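Local coordinates for protein 4-alpha-glucanotransferase (Streptococcus agalactiae, PDB 6M6T) that is a 4-alpha-glucanotransferase of the amylomaltase family, an enzyme built on a TIM-barrel fold that holds glycans in its pockets, at residues Asp216-Val221 with Ile280-Ser285. Residues are numbered along the deposited sequence; the frame is centred on the assembly and turned at random.
Sequences DMPIYV and IYRIQS
The carbonyl oxygen of Pro218 is gripped twice by one guanidinium: Arg282 NH2 donates a hydrogen bond to Pro218 O at 2.9 Å, and Arg282 NH1 a weak one to Pro218 O at 3.1 Å. The fork is bent, with an N-H...O angle of 134° at NH2, whose nitrogen lies in the carbonyl plane while the oxygen sits 24° out of the guanidinium plane. Arg282 gets there from helix 277-289 with CG anti to its carbonyl carbon and a bend at chi3 (71°). Met217, its CG anti to the backbone N, crosses the arginine obliquely: SD lies over one guanidinium face, and CG comes within 3.2 Å of Arg282 NH2. Beyond the sulphur, Met217 CE meets Ile283 CD1 at 3.7 Å, the two side chains crossing at about a right angle. Leu293 of the adjacent strand 292-295 touches both the Met217 and Ile283 side chains. The contact thus ties the C-terminal end of barrel strand 212-217 to the helix leading into the next parallel strand. Ile219, one residue past the gripped carbonyl, lines a glycan pocket and touches the bound 1,5-anhydro-D-glucitol. A buried cation set against a backbone oxygen, with thioether and aliphatic groups beside it, would probably polarise the Pro218 carbonyl.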
loop_
_atom_site.group_PDB
_atom_site.type_symbol
_atom_site.label_atom_id
_atom_site.label_comp_id
_atom_site.label_asym_id
_atom_site.label_seq_id
_atom_site.Cartn_x
_atom_site.Cartn_y
_atom_site.Cartn_z
ATOM N N ASP A 216 2.660 -4.061 1.151
ATOM C CA ASP A 216 1.570 -3.666 2.035
ATOM C C ASP A 216 0.319 -4.448 1.650
ATOM O O ASP A 216 -0.041 -4.501 0.468
ATOM C CB ASP A 216 1.304 -2.153 1.909
ATOM C CG ASP A 216 1.190 -1.431 3.263
ATOM O OD1 ASP A 216 0.631 -2.017 4.223
ATOM O OD2 ASP A 216 1.647 -0.259 3.359
ATOM N N MET A 217 -0.348 -5.038 2.639
ATOM C CA MET A 217 -1.640 -5.692 2.413
ATOM C C MET A 217 -2.747 -4.952 3.152
ATOM O O MET A 217 -2.823 -5.029 4.395
ATOM C CB MET A 217 -1.600 -7.152 2.854
ATOM C CG MET A 217 -2.828 -7.954 2.475
ATOM S SD MET A 217 -2.589 -9.704 2.883
ATOM C CE MET A 217 -3.544 -9.863 4.389
ATOM N N PRO A 218 -3.611 -4.223 2.449
ATOM C CA PRO A 218 -4.726 -3.554 3.128
ATOM C C PRO A 218 -5.643 -4.574 3.774
ATOM O O PRO A 218 -6.033 -5.561 3.142
ATOM C CB PRO A 218 -5.430 -2.801 1.993
ATOM C CG PRO A 218 -4.969 -3.482 0.728
ATOM C CD PRO A 218 -3.594 -3.960 0.998
ATOM N N ILE A 219 -5.978 -4.326 5.052
ATOM C CA ILE A 219 -6.872 -5.216 5.799
ATOM C C ILE A 219 -8.200 -5.373 5.076
ATOM O O ILE A 219 -8.714 -6.488 4.930
ATOM C CB ILE A 219 -7.093 -4.707 7.235
ATOM C CG1 ILE A 219 -8.161 -5.565 7.922
ATOM C CG2 ILE A 219 -7.500 -3.234 7.241
ATOM C CD1 ILE A 219 -8.356 -5.315 9.428
ATOM N N TYR A 220 -8.767 -4.269 4.602
ATOM C CA TYR A 220 -10.077 -4.257 3.980
ATOM C C TYR A 220 -9.964 -3.905 2.500
ATOM O O TYR A 220 -9.034 -3.228 2.057
ATOM C CB TYR A 220 -11.006 -3.246 4.661
ATOM C CG TYR A 220 -11.346 -3.501 6.122
ATOM C CD1 TYR A 220 -11.904 -4.711 6.540
ATOM C CD2 TYR A 220 -11.159 -2.503 7.082
ATOM C CE1 TYR A 220 -12.246 -4.935 7.881
ATOM C CE2 TYR A 220 -11.495 -2.718 8.423
ATOM C CZ TYR A 220 -12.038 -3.934 8.816
ATOM O OH TYR A 220 -12.345 -4.132 10.148
ATOM N N VAL A 221 -10.961 -4.352 1.748
ATOM C CA VAL A 221 -11.176 -3.916 0.388
ATOM C C VAL A 221 -12.305 -2.891 0.406
ATOM O O VAL A 221 -12.930 -2.646 1.434
ATOM C CB VAL A 221 -11.493 -5.106 -0.528
ATOM C CG1 VAL A 221 -10.360 -6.097 -0.481
ATOM C CG2 VAL A 221 -12.746 -5.777 -0.049
ATOM N N ILE A 280 -6.097 -17.297 3.678
ATOM C CA ILE A 280 -4.923 -18.077 3.303
ATOM C C ILE A 280 -4.510 -17.728 1.887
ATOM O O ILE A 280 -3.323 -17.597 1.586
ATOM C CB ILE A 280 -5.194 -19.583 3.457
ATOM C CG1 ILE A 280 -5.570 -19.909 4.905
ATOM C CG2 ILE A 280 -3.995 -20.398 2.977
ATOM C CD1 ILE A 280 -4.436 -19.770 5.857
ATOM N N TYR A 281 -5.488 -17.514 1.012
ATOM C CA TYR A 281 -5.186 -17.150 -0.370
ATOM C C TYR A 281 -4.591 -15.743 -0.467
ATOM O O TYR A 281 -3.623 -15.512 -1.212
ATOM C CB TYR A 281 -6.467 -17.306 -1.192
ATOM C CG TYR A 281 -6.612 -16.448 -2.413
ATOM C CD1 TYR A 281 -6.038 -16.818 -3.621
ATOM C CD2 TYR A 281 -7.370 -15.290 -2.370
ATOM C CE1 TYR A 281 -6.191 -16.033 -4.751
ATOM C CE2 TYR A 281 -7.533 -14.506 -3.486
ATOM C CZ TYR A 281 -6.945 -14.876 -4.678
ATOM O OH TYR A 281 -7.118 -14.076 -5.791
ATOM N N ARG A 282 -5.134 -14.797 0.296
ATOM C CA ARG A 282 -4.570 -13.450 0.318
ATOM C C ARG A 282 -3.105 -13.477 0.749
ATOM O O ARG A 282 -2.227 -12.954 0.047
ATOM C CB ARG A 282 -5.385 -12.553 1.249
ATOM C CG ARG A 282 -6.702 -12.043 0.674
ATOM C CD ARG A 282 -7.131 -10.739 1.340
ATOM N NE ARG A 282 -6.280 -9.620 0.944
ATOM C CZ ARG A 282 -6.461 -8.370 1.352
ATOM N NH1 ARG A 282 -7.465 -8.083 2.172
ATOM N NH2 ARG A 282 -5.642 -7.411 0.945
ATOM N N ILE A 283 -2.832 -14.110 1.901
ATOM C CA ILE A 283 -1.481 -14.184 2.460
ATOM C C ILE A 283 -0.544 -14.925 1.518
ATOM O O ILE A 283 0.628 -14.557 1.373
ATOM C CB ILE A 283 -1.516 -14.861 3.847
ATOM C CG1 ILE A 283 -2.292 -14.018 4.866
ATOM C CG2 ILE A 283 -0.131 -15.094 4.351
ATOM C CD1 ILE A 283 -1.538 -12.812 5.369
ATOM N N GLN A 284 -1.037 -15.987 0.874
ATOM C CA GLN A 284 -0.197 -16.764 -0.032
ATOM C C GLN A 284 0.223 -15.925 -1.234
ATOM O O GLN A 284 1.411 -15.871 -1.602
ATOM C CB GLN A 284 -0.947 -18.028 -0.471
ATOM C CG GLN A 284 -0.068 -19.119 -1.075
ATOM C CD GLN A 284 -0.764 -20.470 -1.192
ATOM O OE1 GLN A 284 -1.532 -20.719 -2.130
ATOM N NE2 GLN A 284 -0.481 -21.357 -0.247
ATOM N N SER A 285 -0.735 -15.221 -1.836
ATOM C CA SER A 285 -0.367 -14.395 -2.971
ATOM C C SER A 285 0.418 -13.162 -2.535
ATOM O O SER A 285 1.086 -12.548 -3.369
ATOM C CB SER A 285 -1.615 -14.014 -3.762
ATOM O OG SER A 285 -2.075 -12.730 -3.384
#